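Local coordinates for alpha,alpha-trehalose-phosphate synthase (UDP-forming) (Burkholderia xenovorans, PDB 5V0T), which belongs to glycosyltransferase family 20, of the GT-B fold, and holds uridine-5'-diphosphate and 6-O-phosphono-alpha-D-glucopyranose in one cleft, at residues W95-R101 / R277-S281; P166-S170 / D199-D205; R325-E329 / L348-K352; I272-D276 / L359-F363. All blocks are in the same frame, centred on the assembly; numbering follows the deposited sequence.

Contact 1 of 4, residues W95-R101 / R277-S281; sequences WPAFHYR and RLDYS. With UDP (uridine-5'-diphosphate), chain I; G6P (6-O-phosphono-alpha-D-glucopyranose), chain J.
The indole of Trp-95 points its N-H edge at the carboxylate of Asp-279. Trp-95 NE1 donates to Asp-279 OD1 over 3.1 Å, meeting it on the syn side with a bent N-H...O angle of 146°. The other end of the indole closes on Arg-277, Trp-95 CH2 lying 3.4 Å from Arg-277 NH2, with ring and guanidinium planes nearly perpendicular. Tyr-280 slides past the pyrrole side and brings its OH within 3.3 Å of CD1 of Trp-95 and against the ring of Pro-96. A chi1 of 180° carries the indole across to the loop. Asp-279 is fixed in turn by its own segment: Ser-281 N donates to OD1 on the anti side, an Asx turn, and Arg-277 NH1 forms a salt bridge with OD2. Tyr-321 also bonds OD2. The salt bridge probably orients Arg-277, whose NE and NH2 hydrogen-bond UDP O3B (2.7 Å) and O2B (2.9 Å); G6P O5 lies over one face of the guanidinium. A water joins Arg-101 NH1 to Tyr-280 O, and Asp-103 pairs with the same guanidinium. The contact joins the C-terminal end of helix 79-98, closed by a Schellman motif, to the loop between strand 270-275 and helix 284-297, with Tyr-321 of helix 319-339 alongside.

Contact 2 of 4, residues P166-S170 / D199-D205; sequences PFPAS and DLRAFCD
Phe-167 and Phe-203 form a T-shaped (edge-to-face) aromatic pair, which joins the loop after strand 159-162 to helix 197-209 within the mixed-sheet half of this GT-B protein. The edge of Phe-203 is turned to the face of Phe-167, with the planes at 88° and the centroids 5.7 Å apart. The same face receives a CH-pi contact, CB of Phe-203 standing 4.1 Å from the Phe-167 ring centroid and almost on the normal. Phe-167 has CG anti to its backbone N (chi1 -164°), and this brings CD1 and CE1 against N and CA of Phe-203. Phe-194 of strand 191-194 meets both rings and extends the aromatic cluster to the sheet.

Packing continues at Ala-202. Its CB sits at the edge of the Phe-167 ring, 3.9 Å from CD1. The same CB also lies against two carbonyl oxygens of the loop, Phe-167 O and Pro-168 O.

Polar bonds hold the loop at two places. Phe-167 N donates to Asp-199 OD1 over 2.9 Å, from well above the carboxylate plane; OD2 of this aspartate is bonded to Thr-196. Farther along, a water accepts from Ser-170 N and donates to Asp-205 OD2. Ser-170 OG gives its proton to Asp-205 OD2 at 2.8 Å, approaching 41° out of the carboxylate plane.

Contact 3 of 4, residues R325-E329 / L348-K352; sequences RLQLE and LYIHK. With OXD (oxalic acid), chain O.
The guanidinium of Arg-325 has CD2 of His-351 over one face. This CD2 stands 3.3 Å above the guanidinium plane of Arg-325, displaced toward its rim, and the two planes are 29° apart. At the guanidinium edge, close to the plane, lies OE1 of Glu-329. The phenol ring of Tyr-349 has the same OE1 at its edge, and its plane is turned 74° from the carboxylate. These groups join helix 319-339 to the end of strand 347-350, neighbouring elements of a beta-alpha-beta unit that begins with strand 305-310. Helix and strand segments run nearly antiparallel.

Glu-329 OE1 is gripped twice. Arg-325 NE donates to Glu-329 OE1 over 2.9 Å, on the syn side but tilted out of the carboxylate plane, a salt bridge between residues four apart on the helix. Tyr-349 OH donates to Glu-329 OE1 over 2.8 Å from the anti side. The shared oxygen thus ties the strand to a charged pair on the helix, and the two donors probably stabilise the carboxylate as an anion. The chi1 of 174° sends the Arg-325 chain away from its backbone N, and it stays extended from CG to NE. It crosses the histidine at about a right angle. His-351 ND1 bonds to Ala-311 O.

Next to these polar groups, Leu-328 CD2 packs 4.0 Å from Tyr-349 CE1, and Leu-278 joins this apolar layer. Lys-352 reaches the oxalic acid, its NZ making a weak bond to O3. Back at the tyrosine, Glu-329 CG lies 3.5 Å from both CE2 and OH of Tyr-349.

Contact 4 of 4, residues I272-D276 / L359-F363; sequences IMSVD and LAALF. With UDP (uridine-5'-diphosphate), chain I.
Met-273 and Phe-363 cross at about a right angle, with SD of Met-273 3.7 Å from CD1 of Phe-363. This Met-aromatic contact is oblique: the sulfur lies 4.9 Å from the ring centroid and 65° off the normal. The methionine is stretched out along all three torsions, and this extended chain brings Met-273 CE to Leu-362 CB, 3.5 Å away.

Val-275 points the same way from the strand. Its two methyls divide the work. Val-275 CG2 meets the Phe-363 ring at CE1, 3.6 Å away, again roughly at a right angle. Val-275 CG1 meets Leu-359 CD1 tip to tip at 3.7 Å. Val-275 CG1 and Leu-359 CD1 also touch UDP: Val-275 CG1 lies 3.4 Å from C5 of the uracil, and Leu-359 CD1 lies 3.5 Å from N3. Phe-363 packs on Val-381 and Ala-388 of helix 380-388 as well.

No hydrogen bond crosses the contact. Helix 356-363 runs nearly antiparallel to strand 270-275, an inner strand of the six-stranded parallel sheet. Such helix-on-sheet packing is typical of the Rossmann-like domains of GT-B proteins, and here Val-275, at the C-terminal end of the strand, and Leu-359 of the helix form an apolar wall of the UDP pocket.

How the contacts relate
Contacts 1 and 4 both touch UDP. Contact 4 meets the uracil and contact 1 the diphosphate, their centres 21 Å apart, and segment 272-276 runs directly into segment 277-281. Contact 1 also borders G6P. Contact 2 touches contact 1, with centres 16 Å apart: Tyr-100 OH sits 3.0 Å from Ala-169 N, a probable hydrogen bond, and Pro-166 stays about 8 Å (side chain) from G6P. Contact 3 backs the other segment of contact 1 through Leu-278, whose CD1 is 3.3 Å from Tyr-349 OH. Contacts 3 and 4 reach the same parallel sheet without touching, nearest atoms about 7 Å apart. Contacts 2 and 4 lie on opposite sides of the chain's centre.

Contact 1 of 4, residues W95-R101 / R277-S281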
# COMPACT_ATOMS: atom_id res chain seq x y z
N TRP A 95 4.54 -9.35 -7.04
CA TRP A 95 4.58 -7.89 -6.91
C TRP A 95 4.80 -7.20 -8.24
O TRP A 95 4.00 -6.31 -8.59
CB TRP A 95 5.64 -7.47 -5.88
CG TRP A 95 5.71 -5.96 -5.73
CD1 TRP A 95 6.49 -5.11 -6.44
CD2 TRP A 95 4.94 -5.15 -4.83
NE1 TRP A 95 6.26 -3.80 -6.04
CE2 TRP A 95 5.32 -3.81 -5.04
CE3 TRP A 95 3.98 -5.44 -3.84
CZ2 TRP A 95 4.77 -2.74 -4.31
CZ3 TRP A 95 3.44 -4.37 -3.10
CH2 TRP A 95 3.83 -3.04 -3.35
N PRO A 96 5.82 -7.55 -9.05
CA PRO A 96 5.96 -6.86 -10.34
C PRO A 96 4.80 -7.11 -11.28
O PRO A 96 4.35 -6.18 -11.96
CB PRO A 96 7.29 -7.39 -10.90
CG PRO A 96 7.56 -8.64 -10.13
CD PRO A 96 6.95 -8.46 -8.78
N ALA A 97 4.26 -8.34 -11.31
CA ALA A 97 3.20 -8.67 -12.26
C ALA A 97 1.93 -7.89 -11.96
O ALA A 97 1.29 -7.34 -12.86
CB ALA A 97 2.92 -10.17 -12.25
N PHE A 98 1.54 -7.84 -10.68
CA PHE A 98 0.31 -7.18 -10.26
C PHE A 98 0.44 -5.67 -10.31
O PHE A 98 -0.58 -4.97 -10.32
CB PHE A 98 -0.07 -7.61 -8.83
CG PHE A 98 -0.70 -8.98 -8.74
CD1 PHE A 98 -0.18 -10.07 -9.43
CD2 PHE A 98 -1.80 -9.19 -7.91
CE1 PHE A 98 -0.75 -11.33 -9.33
CE2 PHE A 98 -2.38 -10.45 -7.80
CZ PHE A 98 -1.85 -11.52 -8.50
N HIS A 99 1.67 -5.14 -10.33
CA HIS A 99 1.89 -3.72 -10.56
C HIS A 99 2.23 -3.40 -12.03
O HIS A 99 2.83 -2.36 -12.32
CB HIS A 99 2.96 -3.22 -9.60
CG HIS A 99 2.49 -3.18 -8.18
ND1 HIS A 99 2.57 -4.27 -7.34
CD2 HIS A 99 1.88 -2.20 -7.47
CE1 HIS A 99 2.05 -3.96 -6.17
NE2 HIS A 99 1.64 -2.70 -6.21
N TYR A 100 1.84 -4.29 -12.95
CA TYR A 100 1.95 -4.04 -14.40
C TYR A 100 3.41 -3.89 -14.82
O TYR A 100 3.74 -3.08 -15.69
CB TYR A 100 1.11 -2.82 -14.81
CG TYR A 100 -0.39 -3.04 -14.74
CD1 TYR A 100 -1.05 -3.15 -13.51
CD2 TYR A 100 -1.16 -3.12 -15.89
CE1 TYR A 100 -2.43 -3.35 -13.44
CE2 TYR A 100 -2.55 -3.32 -15.84
CZ TYR A 100 -3.18 -3.43 -14.61
OH TYR A 100 -4.54 -3.63 -14.55
N ARG A 101 4.29 -4.65 -14.18
CA ARG A 101 5.70 -4.65 -14.57
C ARG A 101 6.13 -6.05 -14.99
O ARG A 101 7.02 -6.63 -14.37
CB ARG A 101 6.59 -4.13 -13.44
CG ARG A 101 6.43 -2.62 -13.17
CD ARG A 101 6.69 -1.78 -14.44
NE ARG A 101 8.05 -1.92 -14.95
CZ ARG A 101 9.09 -1.21 -14.51
NH1 ARG A 101 8.93 -0.32 -13.53
NH2 ARG A 101 10.29 -1.39 -15.04
N ARG A 277 8.11 4.18 0.13
CA ARG A 277 9.11 3.12 0.01
C ARG A 277 9.78 3.27 -1.36
O ARG A 277 9.13 3.61 -2.34
CB ARG A 277 8.48 1.73 0.15
CG ARG A 277 7.99 1.36 1.57
CD ARG A 277 7.43 -0.10 1.59
NE ARG A 277 6.38 -0.23 0.58
CZ ARG A 277 6.54 -0.80 -0.61
NH1 ARG A 277 7.70 -1.37 -0.95
NH2 ARG A 277 5.53 -0.81 -1.46
N LEU A 278 11.10 3.07 -1.42
CA LEU A 278 11.80 3.23 -2.70
C LEU A 278 11.56 1.96 -3.54
O LEU A 278 12.43 1.11 -3.75
CB LEU A 278 13.28 3.55 -2.50
CG LEU A 278 13.90 4.44 -3.60
CD1 LEU A 278 15.34 4.85 -3.28
CD2 LEU A 278 13.88 3.73 -4.98
N ASP A 279 10.34 1.88 -4.04
CA ASP A 279 9.84 0.78 -4.84
C ASP A 279 9.68 1.26 -6.29
O ASP A 279 9.31 2.41 -6.53
CB ASP A 279 8.49 0.32 -4.25
CG ASP A 279 8.06 -1.04 -4.76
OD1 ASP A 279 7.94 -1.24 -5.99
OD2 ASP A 279 7.85 -1.92 -3.90
N TYR A 280 9.96 0.38 -7.26
CA TYR A 280 9.74 0.79 -8.65
C TYR A 280 8.27 1.05 -8.96
O TYR A 280 7.95 1.73 -9.94
CB TYR A 280 10.32 -0.27 -9.61
CG TYR A 280 9.95 -1.70 -9.30
CD1 TYR A 280 8.69 -2.20 -9.56
CD2 TYR A 280 10.89 -2.56 -8.73
CE1 TYR A 280 8.36 -3.53 -9.29
CE2 TYR A 280 10.57 -3.87 -8.44
CZ TYR A 280 9.31 -4.35 -8.72
OH TYR A 280 9.03 -5.67 -8.43
N SER A 281 7.34 0.56 -8.13
CA SER A 281 5.93 0.86 -8.35
C SER A 281 5.59 2.33 -8.11
O SER A 281 4.52 2.78 -8.54
CB SER A 281 5.06 0.00 -7.42
OG SER A 281 5.27 0.42 -6.07
N1 UDP I . 5.36 5.21 6.47
C2 UDP I . 5.97 5.31 7.71
N3 UDP I . 7.27 5.71 7.69
C4 UDP I . 8.02 6.02 6.58
C5 UDP I . 7.32 5.90 5.33
C6 UDP I . 6.04 5.52 5.32
O2 UDP I . 5.39 5.05 8.76
O4 UDP I . 9.20 6.37 6.72
C1' UDP I . 3.95 4.80 6.44
C2' UDP I . 3.02 5.85 5.85
O2' UDP I . 2.64 6.78 6.85
C3' UDP I . 1.86 4.97 5.37
C4' UDP I . 2.57 3.69 4.92
O4' UDP I . 3.84 3.67 5.61
O3' UDP I . 0.94 4.67 6.41
C5' UDP I . 2.79 3.56 3.44
O5' UDP I . 1.57 3.05 2.87
PA UDP I . 1.19 3.33 1.36
O1A UDP I . 1.38 4.79 1.01
O2A UDP I . -0.18 2.79 1.16
O3A UDP I . 2.24 2.53 0.50
PB UDP I . 2.96 1.12 0.63
O1B UDP I . 1.91 0.24 1.32
O2B UDP I . 3.11 0.69 -0.85
O3B UDP I . 4.24 1.22 1.36
C1 G6P J . 2.79 -3.10 0.65
C2 G6P J . 2.22 -4.50 0.66
C3 G6P J . 2.29 -5.10 2.07
C4 G6P J . 3.74 -5.03 2.57
C5 G6P J . 4.24 -3.59 2.49
C6 G6P J . 5.66 -3.48 3.03
O1 G6P J . 1.98 -2.31 1.51
O2 G6P J . 0.87 -4.47 0.17
O3 G6P J . 1.87 -6.47 1.99
O4 G6P J . 3.80 -5.47 3.94
O5 G6P J . 4.14 -3.11 1.14
O6 G6P J . 6.52 -4.39 2.33
P G6P J . 7.35 -5.51 3.15
O1P G6P J . 8.43 -4.77 3.89
O2P G6P J . 7.83 -6.46 2.09
O3P G6P J . 6.33 -6.12 4.09
O HOH W 1 6.75 0.20 -11.79

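Contact 2 of 4, residues P166-S170 / D199-D205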
# COMPACT_ATOMS: atom_id res chain seq x y z
N PRO A 166 -3.01 -3.90 -6.42
CA PRO A 166 -4.01 -3.98 -7.48
C PRO A 166 -4.24 -5.42 -7.91
O PRO A 166 -3.35 -6.27 -7.79
CB PRO A 166 -3.40 -3.15 -8.62
CG PRO A 166 -2.32 -2.34 -7.98
CD PRO A 166 -1.82 -3.15 -6.84
N PHE A 167 -5.44 -5.72 -8.39
CA PHE A 167 -5.60 -6.96 -9.16
C PHE A 167 -5.44 -6.63 -10.64
O PHE A 167 -6.24 -5.85 -11.17
CB PHE A 167 -6.94 -7.63 -8.91
CG PHE A 167 -6.97 -9.07 -9.37
CD1 PHE A 167 -7.19 -9.38 -10.71
CD2 PHE A 167 -6.69 -10.10 -8.48
CE1 PHE A 167 -7.20 -10.71 -11.13
CE2 PHE A 167 -6.69 -11.43 -8.90
CZ PHE A 167 -6.94 -11.73 -10.22
N PRO A 168 -4.45 -7.18 -11.33
CA PRO A 168 -4.16 -6.73 -12.69
C PRO A 168 -5.19 -7.23 -13.68
O PRO A 168 -5.84 -8.26 -13.48
CB PRO A 168 -2.78 -7.33 -12.97
CG PRO A 168 -2.80 -8.62 -12.18
CD PRO A 168 -3.49 -8.21 -10.88
N ALA A 169 -5.32 -6.48 -14.78
CA ALA A 169 -6.09 -6.92 -15.93
C ALA A 169 -5.78 -8.38 -16.25
O ALA A 169 -4.64 -8.82 -16.12
CB ALA A 169 -5.77 -6.02 -17.13
N SER A 170 -6.80 -9.13 -16.65
CA SER A 170 -6.59 -10.56 -16.89
C SER A 170 -5.45 -10.80 -17.88
O SER A 170 -4.67 -11.75 -17.71
CB SER A 170 -7.88 -11.22 -17.38
OG SER A 170 -8.28 -10.71 -18.63
N ASP A 199 -10.26 -3.26 -9.75
CA ASP A 199 -9.63 -4.49 -9.29
C ASP A 199 -10.61 -5.65 -9.34
O ASP A 199 -10.31 -6.73 -9.88
CB ASP A 199 -9.11 -4.31 -7.86
CG ASP A 199 -8.02 -3.27 -7.77
OD1 ASP A 199 -7.06 -3.37 -8.57
OD2 ASP A 199 -8.13 -2.34 -6.95
N LEU A 200 -11.81 -5.43 -8.81
CA LEU A 200 -12.85 -6.45 -8.85
C LEU A 200 -13.23 -6.81 -10.29
O LEU A 200 -13.44 -7.99 -10.61
CB LEU A 200 -14.07 -5.97 -8.07
CG LEU A 200 -15.30 -6.87 -8.12
CD1 LEU A 200 -15.04 -8.20 -7.35
CD2 LEU A 200 -16.51 -6.13 -7.54
N ARG A 201 -13.34 -5.80 -11.15
CA ARG A 201 -13.65 -6.05 -12.56
C ARG A 201 -12.59 -6.93 -13.21
O ARG A 201 -12.91 -7.83 -13.99
CB ARG A 201 -13.81 -4.72 -13.30
CG ARG A 201 -14.36 -4.83 -14.72
CD ARG A 201 -14.79 -3.47 -15.27
NE ARG A 201 -13.66 -2.56 -15.46
CZ ARG A 201 -13.52 -1.39 -14.84
NH1 ARG A 201 -14.45 -0.99 -13.98
NH2 ARG A 201 -12.46 -0.62 -15.07
N ALA A 202 -11.30 -6.67 -12.91
CA ALA A 202 -10.23 -7.47 -13.49
C ALA A 202 -10.31 -8.91 -13.03
O ALA A 202 -10.12 -9.84 -13.84
CB ALA A 202 -8.86 -6.86 -13.13
N PHE A 203 -10.58 -9.13 -11.74
CA PHE A 203 -10.79 -10.48 -11.24
C PHE A 203 -11.93 -11.17 -11.99
O PHE A 203 -11.78 -12.30 -12.46
CB PHE A 203 -11.07 -10.46 -9.73
CG PHE A 203 -11.47 -11.80 -9.17
CD1 PHE A 203 -10.51 -12.78 -8.94
CD2 PHE A 203 -12.80 -12.08 -8.89
CE1 PHE A 203 -10.89 -14.03 -8.42
CE2 PHE A 203 -13.19 -13.33 -8.38
CZ PHE A 203 -12.24 -14.30 -8.15
N CYS A 204 -13.08 -10.49 -12.11
CA CYS A 204 -14.21 -11.11 -12.79
C CYS A 204 -13.92 -11.36 -14.27
O CYS A 204 -14.38 -12.36 -14.83
CB CYS A 204 -15.46 -10.24 -12.65
SG CYS A 204 -16.03 -10.09 -10.94
N ASP A 205 -13.16 -10.46 -14.90
CA ASP A 205 -12.77 -10.66 -16.29
C ASP A 205 -11.97 -11.95 -16.46
O ASP A 205 -12.19 -12.71 -17.41
CB ASP A 205 -11.97 -9.45 -16.77
CG ASP A 205 -11.79 -9.42 -18.27
OD1 ASP A 205 -12.79 -9.56 -19.00
OD2 ASP A 205 -10.65 -9.23 -18.74
O HOH W 2 -9.04 -7.48 -17.37

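Contact 3 of 4, residues R325-E329 / L348-K352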
# COMPACT_ATOMS: atom_id res chain seq x y z
N ARG A 325 16.88 2.00 -6.88
CA ARG A 325 17.55 2.96 -6.01
C ARG A 325 18.67 3.68 -6.75
O ARG A 325 18.78 4.91 -6.69
CB ARG A 325 18.11 2.26 -4.76
CG ARG A 325 18.96 3.21 -3.89
CD ARG A 325 19.71 2.44 -2.77
NE ARG A 325 20.47 3.32 -1.89
CZ ARG A 325 21.31 2.87 -0.95
NH1 ARG A 325 21.46 1.56 -0.80
NH2 ARG A 325 21.97 3.71 -0.16
N LEU A 326 19.51 2.92 -7.46
CA LEU A 326 20.60 3.52 -8.22
C LEU A 326 20.08 4.52 -9.25
O LEU A 326 20.65 5.61 -9.41
CB LEU A 326 21.42 2.44 -8.92
CG LEU A 326 22.30 1.55 -8.06
CD1 LEU A 326 22.83 0.39 -8.91
CD2 LEU A 326 23.46 2.37 -7.46
N GLN A 327 19.02 4.16 -9.95
CA GLN A 327 18.49 5.05 -10.97
C GLN A 327 18.02 6.36 -10.34
O GLN A 327 18.36 7.44 -10.83
CB GLN A 327 17.35 4.38 -11.74
CG GLN A 327 16.86 5.25 -12.90
CD GLN A 327 15.83 4.58 -13.79
OE1 GLN A 327 15.16 3.62 -13.40
NE2 GLN A 327 15.69 5.11 -15.01
N LEU A 328 17.31 6.27 -9.21
CA LEU A 328 16.76 7.46 -8.57
C LEU A 328 17.86 8.35 -8.02
O LEU A 328 17.76 9.58 -8.08
CB LEU A 328 15.80 7.06 -7.44
CG LEU A 328 15.03 8.24 -6.82
CD1 LEU A 328 14.14 8.88 -7.91
CD2 LEU A 328 14.20 7.76 -5.61
N GLU A 329 18.90 7.74 -7.45
CA GLU A 329 19.98 8.54 -6.90
C GLU A 329 20.71 9.32 -7.99
O GLU A 329 21.10 10.47 -7.77
CB GLU A 329 20.92 7.62 -6.10
CG GLU A 329 20.22 7.26 -4.79
CD GLU A 329 20.90 6.20 -3.95
OE1 GLU A 329 20.44 6.04 -2.80
OE2 GLU A 329 21.84 5.52 -4.42
N LEU A 348 15.67 17.30 -1.75
CA LEU A 348 16.17 16.79 -0.48
C LEU A 348 15.77 15.32 -0.43
O LEU A 348 14.62 14.99 -0.12
CB LEU A 348 15.60 17.58 0.70
CG LEU A 348 15.74 19.10 0.56
CD1 LEU A 348 14.92 19.83 1.62
CD2 LEU A 348 17.22 19.48 0.65
N TYR A 349 16.70 14.45 -0.77
CA TYR A 349 16.45 13.02 -0.91
C TYR A 349 16.99 12.34 0.34
O TYR A 349 18.16 12.53 0.69
CB TYR A 349 17.09 12.48 -2.19
CG TYR A 349 17.27 10.97 -2.24
CD1 TYR A 349 16.17 10.12 -2.33
CD2 TYR A 349 18.53 10.40 -2.20
CE1 TYR A 349 16.34 8.72 -2.37
CE2 TYR A 349 18.72 9.02 -2.22
CZ TYR A 349 17.61 8.19 -2.33
OH TYR A 349 17.79 6.83 -2.36
N ILE A 350 16.14 11.59 1.04
CA ILE A 350 16.53 10.98 2.30
C ILE A 350 16.10 9.52 2.25
O ILE A 350 14.90 9.23 2.17
CB ILE A 350 15.91 11.69 3.52
CG1 ILE A 350 16.16 13.20 3.46
CG2 ILE A 350 16.54 11.17 4.83
CD1 ILE A 350 15.59 13.93 4.65
N HIS A 351 17.07 8.62 2.32
CA HIS A 351 16.84 7.18 2.15
C HIS A 351 16.74 6.51 3.51
O HIS A 351 17.55 5.64 3.87
CB HIS A 351 17.95 6.59 1.27
CG HIS A 351 17.72 5.16 0.85
ND1 HIS A 351 16.54 4.72 0.28
CD2 HIS A 351 18.53 4.08 0.92
CE1 HIS A 351 16.64 3.43 0.00
NE2 HIS A 351 17.83 3.01 0.39
N LYS A 352 15.74 6.94 4.29
CA LYS A 352 15.55 6.50 5.68
C LYS A 352 14.07 6.51 6.04
O LYS A 352 13.28 7.25 5.47
CB LYS A 352 16.32 7.40 6.68
CG LYS A 352 17.84 7.29 6.58
CD LYS A 352 18.55 8.13 7.64
CE LYS A 352 19.24 9.35 7.02
NZ LYS A 352 20.05 10.11 8.03
C1 OXD O . 16.91 10.14 10.30
C2 OXD O . 15.77 9.93 11.19
O3 OXD O . 18.06 10.20 10.78
O4 OXD O . 15.80 10.40 12.34
O5 OXD O . 16.70 10.27 9.08
O6 OXD O . 14.78 9.29 10.76

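Contact 4 of 4, residues I272-D276 / L359-F363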
# COMPACT_ATOMS: atom_id res chain seq x y z
N ILE A 272 7.35 20.99 -1.57
CA ILE A 272 6.73 19.80 -2.15
C ILE A 272 7.24 18.59 -1.37
O ILE A 272 8.45 18.41 -1.20
CB ILE A 272 7.07 19.68 -3.65
CG1 ILE A 272 6.64 20.95 -4.40
CG2 ILE A 272 6.46 18.40 -4.24
CD1 ILE A 272 7.23 21.04 -5.82
N MET A 273 6.32 17.75 -0.90
CA MET A 273 6.72 16.61 -0.07
C MET A 273 6.20 15.29 -0.63
O MET A 273 5.04 15.19 -1.05
CB MET A 273 6.23 16.80 1.37
CG MET A 273 6.65 15.64 2.31
SD MET A 273 6.34 16.13 4.00
CE MET A 273 6.79 14.61 4.86
N SER A 274 7.06 14.28 -0.62
CA SER A 274 6.71 12.92 -0.98
C SER A 274 7.25 11.96 0.08
O SER A 274 8.31 12.20 0.67
CB SER A 274 7.28 12.52 -2.35
OG SER A 274 6.70 13.26 -3.42
N VAL A 275 6.53 10.86 0.29
CA VAL A 275 6.93 9.78 1.20
C VAL A 275 6.57 8.47 0.52
O VAL A 275 5.38 8.20 0.31
CB VAL A 275 6.23 9.85 2.56
CG1 VAL A 275 6.69 8.69 3.42
CG2 VAL A 275 6.49 11.19 3.27
N ASP A 276 7.58 7.65 0.20
CA ASP A 276 7.38 6.42 -0.56
C ASP A 276 8.47 5.42 -0.19
O ASP A 276 9.64 5.78 -0.26
CB ASP A 276 7.49 6.63 -2.08
CG ASP A 276 6.58 7.72 -2.61
OD1 ASP A 276 6.87 8.91 -2.36
OD2 ASP A 276 5.61 7.38 -3.32
N LEU A 359 5.96 12.23 10.15
CA LEU A 359 5.52 12.47 8.78
C LEU A 359 4.22 13.28 8.75
O LEU A 359 4.05 14.16 7.90
CB LEU A 359 5.32 11.14 8.04
CG LEU A 359 6.56 10.28 7.77
CD1 LEU A 359 6.14 8.98 7.10
CD2 LEU A 359 7.59 11.03 6.94
N ALA A 360 3.29 12.97 9.65
CA ALA A 360 2.04 13.72 9.72
C ALA A 360 2.30 15.19 10.02
O ALA A 360 1.70 16.07 9.39
CB ALA A 360 1.12 13.10 10.77
N ALA A 361 3.17 15.47 10.99
CA ALA A 361 3.49 16.86 11.32
C ALA A 361 4.09 17.58 10.12
O ALA A 361 3.75 18.74 9.86
CB ALA A 361 4.45 16.92 12.51
N LEU A 362 4.97 16.90 9.37
CA LEU A 362 5.61 17.51 8.20
C LEU A 362 4.62 17.68 7.05
O LEU A 362 4.66 18.69 6.34
CB LEU A 362 6.80 16.67 7.74
CG LEU A 362 7.98 16.64 8.73
CD1 LEU A 362 9.03 15.64 8.29
CD2 LEU A 362 8.58 18.02 8.86
N PHE A 363 3.73 16.70 6.85
CA PHE A 363 2.70 16.84 5.81
C PHE A 363 1.96 18.16 5.95
O PHE A 363 1.66 18.83 4.95
CB PHE A 363 1.70 15.68 5.90
CG PHE A 363 2.18 14.36 5.31
CD1 PHE A 363 3.11 14.32 4.30
CD2 PHE A 363 1.65 13.15 5.79
CE1 PHE A 363 3.53 13.09 3.76
CE2 PHE A 363 2.06 11.92 5.26
CZ PHE A 363 3.00 11.89 4.25
N1 UDP I . 5.36 5.21 6.47
C2 UDP I . 5.97 5.31 7.71
N3 UDP I . 7.27 5.71 7.69
C4 UDP I . 8.02 6.02 6.58
C5 UDP I . 7.32 5.90 5.33
C6 UDP I . 6.04 5.52 5.32
O2 UDP I . 5.39 5.05 8.76
O4 UDP I . 9.20 6.37 6.72
C1' UDP I . 3.95 4.80 6.44
C2' UDP I . 3.02 5.85 5.85
O2' UDP I . 2.64 6.78 6.85
C3' UDP I . 1.86 4.97 5.37
C4' UDP I . 2.57 3.69 4.92
O4' UDP I . 3.84 3.67 5.61
O3' UDP I . 0.94 4.67 6.41
C5' UDP I . 2.79 3.56 3.44
O5' UDP I . 1.57 3.05 2.87
PA UDP I . 1.19 3.33 1.36
O1A UDP I . 1.38 4.79 1.01
O2A UDP I . -0.18 2.79 1.16
O3A UDP I . 2.24 2.53 0.50
PB UDP I . 2.96 1.12 0.63
O1B UDP I . 1.91 0.24 1.32
O2B UDP I . 3.11 0.69 -0.85
O3B UDP I . 4.24 1.22 1.36